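Local atomic coordinates of putative nitroreductase (Thermotoga maritima, PDB entry 1VKW), a protein that probably acts as an oxidoreductase, being a putative nitroreductase that belongs to the FMN-dependent nitroreductase clan. Residues 20-25 and 96-101; 28-33 and 60-65. All blocks are in the same frame, centred on the assembly; numbering follows the deposited sequence.

Interaction 1. Residues 20-25 and 96-101. With SO4 (sulfate ion), chain C.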
ATOM      1  N   GLU A  20       0.484  -4.798  -9.100  1.00 27.96           N
ATOM      2  CA  GLU A  20       1.365  -5.700  -9.832  1.00 30.56           C
ATOM      3  C   GLU A  20       2.664  -5.009 -10.269  1.00 28.80           C
ATOM      4  O   GLU A  20       3.699  -5.660 -10.378  1.00 28.00           O
ATOM      5  CB  GLU A  20       0.651  -6.303 -11.052  1.00 31.79           C
ATOM      6  CG  GLU A  20       1.267  -7.623 -11.498  1.00 41.31           C
ATOM      7  CD  GLU A  20       0.864  -8.045 -12.902  1.00 38.57           C
ATOM      8  OE1 GLU A  20      -0.164  -7.553 -13.428  1.00 58.58           O
ATOM      9  OE2 GLU A  20       1.582  -8.888 -13.479  1.00 54.96           O
ATOM     10  N   ASN A  21       2.616  -3.700 -10.519  1.00 28.29           N
ATOM     11  CA  ASN A  21       3.822  -2.952 -10.929  1.00 28.17           C
ATOM     12  C   ASN A  21       4.596  -2.315  -9.773  1.00 26.59           C
ATOM     13  O   ASN A  21       5.623  -1.675  -9.996  1.00 27.38           O
ATOM     14  CB  ASN A  21       3.468  -1.875 -11.948  1.00 27.47           C
ATOM     15  CG  ASN A  21       3.139  -2.446 -13.305  1.00 32.85           C
ATOM     16  OD1 ASN A  21       3.800  -3.372 -13.782  1.00 34.03           O
ATOM     17  ND2 ASN A  21       2.118  -1.888 -13.947  1.00 41.67           N
ATOM     18  N   ARG A  22       4.116  -2.479  -8.550  1.00 26.14           N
ATOM     19  CA  ARG A  22       4.821  -1.933  -7.388  1.00 26.09           C
ATOM     20  C   ARG A  22       5.940  -2.875  -6.968  1.00 26.79           C
ATOM     21  O   ARG A  22       5.676  -4.018  -6.604  1.00 24.96           O
ATOM     22  CB  ARG A  22       3.883  -1.729  -6.200  1.00 26.00           C
ATOM     23  CG  ARG A  22       4.579  -1.044  -5.005  1.00 26.19           C
ATOM     24  CD  ARG A  22       4.236  -1.590  -3.646  1.00 28.42           C
ATOM     25  NE  ARG A  22       4.352  -3.049  -3.553  1.00 28.45           N
ATOM     26  CZ  ARG A  22       5.482  -3.731  -3.354  1.00 28.68           C
ATOM     27  NH1 ARG A  22       6.652  -3.115  -3.248  1.00 24.50           N
ATOM     28  NH2 ARG A  22       5.439  -5.058  -3.273  1.00 28.87           N
ATOM     29  N   HIS A  23       7.179  -2.381  -6.996  1.00 27.36           N
ATOM     30  CA  HIS A  23       8.352  -3.147  -6.538  1.00 28.65           C
ATOM     31  C   HIS A  23       9.200  -2.272  -5.626  1.00 28.71           C
ATOM     32  O   HIS A  23       9.224  -1.055  -5.775  1.00 29.31           O
ATOM     33  CB  HIS A  23       9.222  -3.600  -7.722  1.00 29.72           C
ATOM     34  CG  HIS A  23       8.441  -4.105  -8.897  1.00 31.19           C
ATOM     35  ND1 HIS A  23       7.815  -5.333  -8.904  1.00 35.25           N
ATOM     36  CD2 HIS A  23       8.189  -3.547 -10.105  1.00 36.89           C
ATOM     37  CE1 HIS A  23       7.205  -5.505 -10.062  1.00 32.49           C
ATOM     38  NE2 HIS A  23       7.420  -4.439 -10.811  1.00 37.35           N
ATOM     39  N   SER A  24       9.915  -2.889  -4.698  1.00 29.82           N
ATOM     40  CA  SER A  24      10.858  -2.141  -3.870  1.00 31.25           C
ATOM     41  C   SER A  24      12.078  -1.777  -4.712  1.00 31.89           C
ATOM     42  O   SER A  24      12.716  -2.657  -5.290  1.00 31.75           O
ATOM     43  CB  SER A  24      11.256  -2.952  -2.642  1.00 31.60           C
ATOM     44  OG  SER A  24      10.123  -3.183  -1.825  1.00 33.71           O
ATOM     45  N   VAL A  25      12.362  -0.478  -4.804  1.00 32.55           N
ATOM     46  CA  VAL A  25      13.489   0.047  -5.572  1.00 33.46           C
ATOM     47  C   VAL A  25      14.338   0.926  -4.653  1.00 33.77           C
ATOM     48  O   VAL A  25      13.809   1.804  -3.980  1.00 33.00           O
ATOM     49  CB  VAL A  25      13.008   0.873  -6.793  1.00 33.77           C
ATOM     50  CG1 VAL A  25      14.194   1.435  -7.575  1.00 32.01           C
ATOM     51  CG2 VAL A  25      12.122   0.024  -7.710  1.00 33.59           C
ATOM     52  N   PHE A  96       6.508   6.105 -10.381  1.00 33.89           N
ATOM     53  CA  PHE A  96       7.629   6.210  -9.445  1.00 34.51           C
ATOM     54  C   PHE A  96       7.944   4.888  -8.762  1.00 34.47           C
ATOM     55  O   PHE A  96       7.039   4.151  -8.360  1.00 35.36           O
ATOM     56  CB  PHE A  96       7.329   7.247  -8.361  1.00 34.85           C
ATOM     57  CG  PHE A  96       7.243   8.642  -8.879  1.00 35.65           C
ATOM     58  CD1 PHE A  96       8.393   9.328  -9.234  1.00 37.44           C
ATOM     59  CD2 PHE A  96       6.015   9.268  -9.023  1.00 38.59           C
ATOM     60  CE1 PHE A  96       8.322  10.622  -9.721  1.00 38.43           C
ATOM     61  CE2 PHE A  96       5.935  10.562  -9.512  1.00 38.18           C
ATOM     62  CZ  PHE A  96       7.092  11.243  -9.859  1.00 38.40           C
ATOM     63  N   GLY A  97       9.233   4.605  -8.615  1.00 33.54           N
ATOM     64  CA  GLY A  97       9.686   3.508  -7.769  1.00 33.77           C
ATOM     65  C   GLY A  97       9.540   3.933  -6.319  1.00 33.17           C
ATOM     66  O   GLY A  97       9.612   5.120  -6.013  1.00 32.28           O
ATOM     67  N   THR A  98       9.301   2.973  -5.435  1.00 32.69           N
ATOM     68  CA  THR A  98       9.192   3.252  -4.004  1.00 32.07           C
ATOM     69  C   THR A  98       9.940   2.199  -3.214  1.00 32.82           C
ATOM     70  O   THR A  98      10.237   1.120  -3.728  1.00 33.25           O
ATOM     71  CB  THR A  98       7.702   3.287  -3.541  1.00 31.93           C
ATOM     72  OG1 THR A  98       7.040   2.060  -3.883  1.00 31.98           O
ATOM     73  CG2 THR A  98       6.909   4.350  -4.277  1.00 30.06           C
ATOM     74  N   CYS A  99      10.238   2.523  -1.961  1.00 33.99           N
ATOM     75  CA  CYS A  99      10.768   1.557  -1.010  1.00 34.49           C
ATOM     76  C   CYS A  99      10.478   2.024   0.419  1.00 35.46           C
ATOM     77  O   CYS A  99      10.747   3.177   0.784  1.00 34.77           O
ATOM     78  CB  CYS A  99      12.268   1.343  -1.225  1.00 35.69           C
ATOM     79  SG  CYS A  99      13.083   0.241  -0.033  1.00 38.88           S
ATOM     80  N   TRP A 100       9.912   1.119   1.210  1.00 35.76           N
ATOM     81  CA  TRP A 100       9.636   1.355   2.618  1.00 38.07           C
ATOM     82  C   TRP A 100      10.928   1.294   3.434  1.00 40.61           C
ATOM     83  O   TRP A 100      11.523   0.227   3.580  1.00 42.32           O
ATOM     84  CB  TRP A 100       8.660   0.294   3.141  1.00 36.35           C
ATOM     85  CG  TRP A 100       7.231   0.518   2.763  1.00 35.97           C
ATOM     86  CD1 TRP A 100       6.592   0.094   1.625  1.00 36.20           C
ATOM     87  CD2 TRP A 100       6.245   1.198   3.543  1.00 35.43           C
ATOM     88  NE1 TRP A 100       5.272   0.474   1.653  1.00 32.30           N
ATOM     89  CE2 TRP A 100       5.030   1.153   2.821  1.00 36.18           C
ATOM     90  CE3 TRP A 100       6.264   1.844   4.789  1.00 35.04           C
ATOM     91  CZ2 TRP A 100       3.856   1.737   3.297  1.00 31.68           C
ATOM     92  CZ3 TRP A 100       5.095   2.414   5.264  1.00 35.31           C
ATOM     93  CH2 TRP A 100       3.908   2.356   4.520  1.00 35.94           C
HETATM   94  N   MSE A 101      11.348   2.422   3.984  1.00 43.32           N
HETATM   95  CA  MSE A 101      12.612   2.488   4.711  1.00 47.98           C
HETATM   96  C   MSE A 101      12.388   2.722   6.205  1.00 45.77           C
HETATM   97  O   MSE A 101      11.717   3.674   6.592  1.00 44.72           O
HETATM   98  CB  MSE A 101      13.468   3.610   4.132  1.00 47.27           C
HETATM   99  CG  MSE A 101      14.013   3.338   2.738  1.00 50.79           C
HETATM  100 SE   MSE A 101      15.967   3.222   2.706  1.00 62.53          SE
HETATM  101  CE  MSE A 101      16.399   5.038   3.323  1.00 58.88           C
TER
HETATM  102  S   SO4 C 208       9.020  -6.317  -3.045  1.00 43.47           S
HETATM  103  O1  SO4 C 208       9.930  -7.075  -2.201  1.00 46.74           O
HETATM  104  O2  SO4 C 208       8.066  -7.224  -3.646  1.00 40.65           O
HETATM  105  O3  SO4 C 208       8.369  -5.311  -2.226  1.00 38.22           O
HETATM  106  O4  SO4 C 208       9.768  -5.665  -4.122  1.00 45.81           O
HETATM  107  O   HOH W   1       7.496  -0.274  -2.318  1.00 52.12           O
HETATM  108  O   HOH W   2       8.859  -1.390  -0.302  1.00 41.21           O

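Interaction 2. Residues 28-33 and 60-65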
ATOM      1  N   PHE A  28      17.825   4.586  -7.889  1.00 42.02           N
ATOM      2  CA  PHE A  28      16.975   5.528  -8.632  1.00 42.67           C
ATOM      3  C   PHE A  28      17.758   6.399  -9.606  1.00 45.00           C
ATOM      4  O   PHE A  28      18.984   6.325  -9.682  1.00 45.25           O
ATOM      5  CB  PHE A  28      16.258   6.469  -7.657  1.00 41.77           C
ATOM      6  CG  PHE A  28      15.301   5.783  -6.730  1.00 41.43           C
ATOM      7  CD1 PHE A  28      14.201   5.101  -7.231  1.00 39.23           C
ATOM      8  CD2 PHE A  28      15.486   5.843  -5.352  1.00 38.57           C
ATOM      9  CE1 PHE A  28      13.308   4.474  -6.377  1.00 39.64           C
ATOM     10  CE2 PHE A  28      14.597   5.218  -4.492  1.00 39.88           C
ATOM     11  CZ  PHE A  28      13.508   4.535  -5.006  1.00 40.10           C
ATOM     12  N   LEU A  29      17.017   7.226 -10.346  1.00 46.85           N
ATOM     13  CA  LEU A  29      17.572   8.305 -11.161  1.00 48.34           C
ATOM     14  C   LEU A  29      17.374   9.631 -10.411  1.00 49.80           C
ATOM     15  O   LEU A  29      17.208   9.632  -9.191  1.00 49.94           O
ATOM     16  CB  LEU A  29      16.864   8.339 -12.522  1.00 48.42           C
ATOM     17  CG  LEU A  29      16.772   7.003 -13.267  1.00 48.65           C
ATOM     18  CD1 LEU A  29      15.828   7.106 -14.450  1.00 48.15           C
ATOM     19  CD2 LEU A  29      18.152   6.551 -13.717  1.00 49.33           C
ATOM     20  N   GLU A  30      17.430  10.756 -11.126  1.00 51.40           N
ATOM     21  CA  GLU A  30      17.025  12.058 -10.576  1.00 51.91           C
ATOM     22  C   GLU A  30      16.162  12.877 -11.548  1.00 52.30           C
ATOM     23  O   GLU A  30      15.832  14.028 -11.259  1.00 51.97           O
ATOM     24  CB  GLU A  30      18.261  12.875 -10.202  1.00 51.93           C
ATOM     25  CG  GLU A  30      19.134  12.248  -9.128  1.00 52.02           C
ATOM     26  CD  GLU A  30      20.283  13.149  -8.721  1.00 52.05           C
ATOM     27  OE1 GLU A  30      20.641  14.052  -9.509  1.00 53.87           O
ATOM     28  OE2 GLU A  30      20.831  12.955  -7.614  1.00 52.57           O
ATOM     29  N   ARG A  31      15.762  12.265 -12.663  1.00 53.01           N
ATOM     30  CA  ARG A  31      15.221  12.990 -13.825  1.00 53.42           C
ATOM     31  C   ARG A  31      14.251  14.129 -13.514  1.00 53.91           C
ATOM     32  O   ARG A  31      14.283  15.159 -14.184  1.00 53.59           O
ATOM     33  CB  ARG A  31      14.581  12.017 -14.830  1.00 53.54           C
ATOM     34  CG  ARG A  31      15.507  11.627 -15.979  1.00 54.17           C
ATOM     35  CD  ARG A  31      16.567  10.601 -15.614  1.00 55.02           C
ATOM     36  NE  ARG A  31      17.844  10.848 -16.290  1.00 54.26           N
ATOM     37  CZ  ARG A  31      18.914  11.437 -15.742  1.00 54.42           C
ATOM     38  NH1 ARG A  31      18.898  11.863 -14.481  1.00 51.92           N
ATOM     39  NH2 ARG A  31      20.018  11.599 -16.469  1.00 55.15           N
ATOM     40  N   LYS A  32      13.388  13.950 -12.517  1.00 55.12           N
ATOM     41  CA  LYS A  32      12.448  15.006 -12.140  1.00 56.14           C
ATOM     42  C   LYS A  32      11.696  14.723 -10.840  1.00 56.95           C
ATOM     43  O   LYS A  32      11.348  13.578 -10.541  1.00 57.00           O
ATOM     44  CB  LYS A  32      11.430  15.237 -13.262  1.00 56.26           C
HETATM   45  N   MSE A  33      11.453  15.788 -10.077  1.00 57.84           N
HETATM   46  CA  MSE A  33      10.579  15.734  -8.908  1.00 58.19           C
HETATM   47  C   MSE A  33      10.118  17.150  -8.551  1.00 56.69           C
HETATM   48  O   MSE A  33      10.622  17.755  -7.603  1.00 56.57           O
HETATM   49  CB  MSE A  33      11.286  15.084  -7.715  1.00 59.46           C
HETATM   50  CG  MSE A  33      10.319  14.445  -6.744  1.00 64.53           C
HETATM   51 SE   MSE A  33       9.726  12.704  -7.401  1.00 79.63          SE
HETATM   52  CE  MSE A  33      11.187  11.660  -6.726  1.00 77.67           C
ATOM     53  N   SER A  60      13.875  17.905  -0.846  1.00 44.77           N
ATOM     54  CA  SER A  60      15.129  18.641  -0.730  1.00 43.64           C
ATOM     55  C   SER A  60      16.253  17.679  -0.340  1.00 42.36           C
ATOM     56  O   SER A  60      17.323  18.100   0.116  1.00 42.72           O
ATOM     57  CB  SER A  60      14.998  19.761   0.308  1.00 43.83           C
ATOM     58  OG  SER A  60      14.655  19.245   1.584  1.00 45.56           O
ATOM     59  N   SER A  61      15.994  16.385  -0.522  1.00 40.84           N
ATOM     60  CA  SER A  61      16.973  15.335  -0.283  1.00 39.43           C
ATOM     61  C   SER A  61      16.865  14.314  -1.415  1.00 37.07           C
ATOM     62  O   SER A  61      15.783  14.156  -2.005  1.00 36.00           O
ATOM     63  CB  SER A  61      16.698  14.660   1.063  1.00 39.13           C
ATOM     64  OG  SER A  61      15.452  13.982   1.051  1.00 40.49           O
ATOM     65  N   PHE A  62      17.994  13.681  -1.759  1.00 36.36           N
ATOM     66  CA  PHE A  62      17.984  12.529  -2.658  1.00 34.47           C
ATOM     67  C   PHE A  62      18.339  11.269  -1.853  1.00 32.95           C
ATOM     68  O   PHE A  62      19.418  11.193  -1.267  1.00 32.70           O
ATOM     69  CB  PHE A  62      18.960  12.716  -3.822  1.00 34.74           C
ATOM     70  CG  PHE A  62      19.074  11.506  -4.708  1.00 34.39           C
ATOM     71  CD1 PHE A  62      17.980  11.062  -5.435  1.00 36.27           C
ATOM     72  CD2 PHE A  62      20.268  10.801  -4.803  1.00 35.88           C
ATOM     73  CE1 PHE A  62      18.068   9.934  -6.242  1.00 36.44           C
ATOM     74  CE2 PHE A  62      20.367   9.677  -5.616  1.00 36.22           C
ATOM     75  CZ  PHE A  62      19.262   9.242  -6.335  1.00 36.45           C
ATOM     76  N   PRO A  63      17.450  10.278  -1.808  1.00 32.84           N
ATOM     77  CA  PRO A  63      16.184  10.288  -2.533  1.00 31.82           C
ATOM     78  C   PRO A  63      15.134  11.181  -1.847  1.00 31.19           C
ATOM     79  O   PRO A  63      15.352  11.563  -0.631  1.00 31.40           O
ATOM     80  CB  PRO A  63      15.766   8.807  -2.510  1.00 32.13           C
ATOM     81  CG  PRO A  63      16.335   8.286  -1.243  1.00 32.40           C
ATOM     82  CD  PRO A  63      17.610   9.056  -1.001  1.00 32.87           C
ATOM     83  N   SER A  64      14.040  11.431  -2.629  1.00 30.41           N
ATOM     84  CA  SER A  64      12.837  12.041  -2.067  1.00 29.69           C
ATOM     85  C   SER A  64      12.132  11.018  -1.198  1.00 28.92           C
ATOM     86  O   SER A  64      12.119   9.816  -1.520  1.00 27.55           O
ATOM     87  CB  SER A  64      11.866  12.485  -3.167  1.00 29.12           C
ATOM     88  OG  SER A  64      12.438  13.455  -4.015  1.00 32.02           O
ATOM     89  N   TYR A  65      11.516  11.484  -0.113  1.00 29.28           N
ATOM     90  CA  TYR A  65      10.743  10.589   0.748  1.00 27.74           C
ATOM     91  C   TYR A  65       9.545  11.243   1.432  1.00 27.98           C
ATOM     92  O   TYR A  65       9.529  12.453   1.692  1.00 28.45           O
ATOM     93  CB  TYR A  65      11.644   9.916   1.789  1.00 27.37           C
ATOM     94  CG  TYR A  65      12.258  10.850   2.807  1.00 27.39           C
ATOM     95  CD1 TYR A  65      11.552  11.233   3.943  1.00 28.33           C
ATOM     96  CD2 TYR A  65      13.560  11.322   2.653  1.00 29.96           C
ATOM     97  CE1 TYR A  65      12.114  12.079   4.892  1.00 26.08           C
ATOM     98  CE2 TYR A  65      14.134  12.172   3.597  1.00 29.44           C
ATOM     99  CZ  TYR A  65      13.403  12.544   4.716  1.00 29.00           C
ATOM    100  OH  TYR A  65      13.955  13.385   5.658  1.00 30.29           O
TER

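Interaction 1. Residues 20-25 and 96-101
Arg22 turns CG anti to its backbone N (chi1 -175°), and Thr98 sets OG1 between its own backbone N and carbonyl carbon (chi1 56°), which brings Arg22 CG to 4.1 Å from Thr98 OG1, the two side chains crossing at about a right angle. The backbones are joined by a single beta bridge, Ser24 with Thr98, laying residues 22-25 against edge strand 97-101 of an antiparallel sheet. Its bond runs from Val25 N to Thr98 O, 2.9 Å long and bent only to 162° at the hydrogen. The same oxygen also receives a CA-H contact from Ser24 CA at 3.3 Å.

Beyond its bends at chi2 and chi3, Arg22 presents the edge of its guanidinium to a sulfate, probably from the crystallisation liquor. Sulfate O3 takes bonds from Arg22 NH1 (3.0 Å), Arg22 NH2 (3.1 Å) and Ser24 OG (2.8 Å), while Ser24 N points almost straight at O4, 2.8 Å away. Arg127 adds another bond to the ion, a setting consistent with the flavin-phosphate pocket of FMN-dependent relatives. Water 1 joins Arg22 NH1 to Thr98 OG1, and water 2 joins Ser24 OG to Trp100 N. An alanine in place of Arg22 would probably cost O3 two of its bonds and leave water 1 and Leu154 O without their arginine donors. Val25 O, buried with no hydrogen-bond partner in the model, lies 3.2 Å from Cys99 CB.

Interaction 2. Residues 28-33 and 60-65
Phe62 makes the broadest contact, reaching across to Phe28, Leu29 and Glu30. Its CG stands anti to the backbone N (chi1 175°), carrying the ring out toward the loop. Ring atom CE1 comes to 3.1 Å from Leu29 O, a close approach of a carbon to a carbonyl and not a hydrogen bond, and lies 4.2 Å from Phe28 CB. Glu30 lays its extended side chain across one face of the same ring. Glu30 CG sits 4.1 Å from the ring centroid and 19° off the normal, a CH-pi contact. Over the same face, Glu30 OE2 sits above the ring, offset toward the rim, 3.6 Å from Phe62 CD2, with the carboxylate plane turned 82° from the ring. A negative oxygen over pi electrons would probably gain little, so the methylene is likely to supply most of the attraction here.

A cis peptide bond joins Phe62 to Pro63. Pro63 CB then meets Phe28 CD2 at 4.1 Å, the two side chains crossing at about a right angle. Here the chain is entering strand 64-67 of the antiparallel sheet, next to strand 112-116. Pro63 also touches Val114 of that neighbouring strand, and the backbone of Ser64 bonds to Phe115.

Ser64 faces Met33, present as selenomethionine. The two carbons bonded to selenium both come close to one hydroxyl: bends at chi2 and chi3 bring Met33 CE back to 3.5 Å from Ser64 OG, and Met33 CG, placed by chi1, lies 3.6 Å from the same oxygen. Met33 CE also packs on Ser64 CB at 3.7 Å. The side chains of Met33 and Ser64 both rest on Phe115.

The centres of the two interactions lie about 14 Å apart, and both reach the antiparallel sheet built from strands 56-58, 64-67, 112-116 and 97-101. Interaction 1 uses edge strand 97-101, interaction 2 the start of strand 64-67, with strand 112-116 between them. Along the chain, interaction 2 is nested inside the loop that interaction 1 closes; residues 20-25 meet strand 97-101 and residues 28-33, a few residues on, meet the 60-65 segment. The two contacts touch directly: Phe96 CE1 packs 3.4 Å from Met33 SE, and Gly97 O lies 3.8 Å from Phe28 CE1. The N-terminal part of the chain is thus laid against the sheet at two neighbouring places, the sulfate lying at the first.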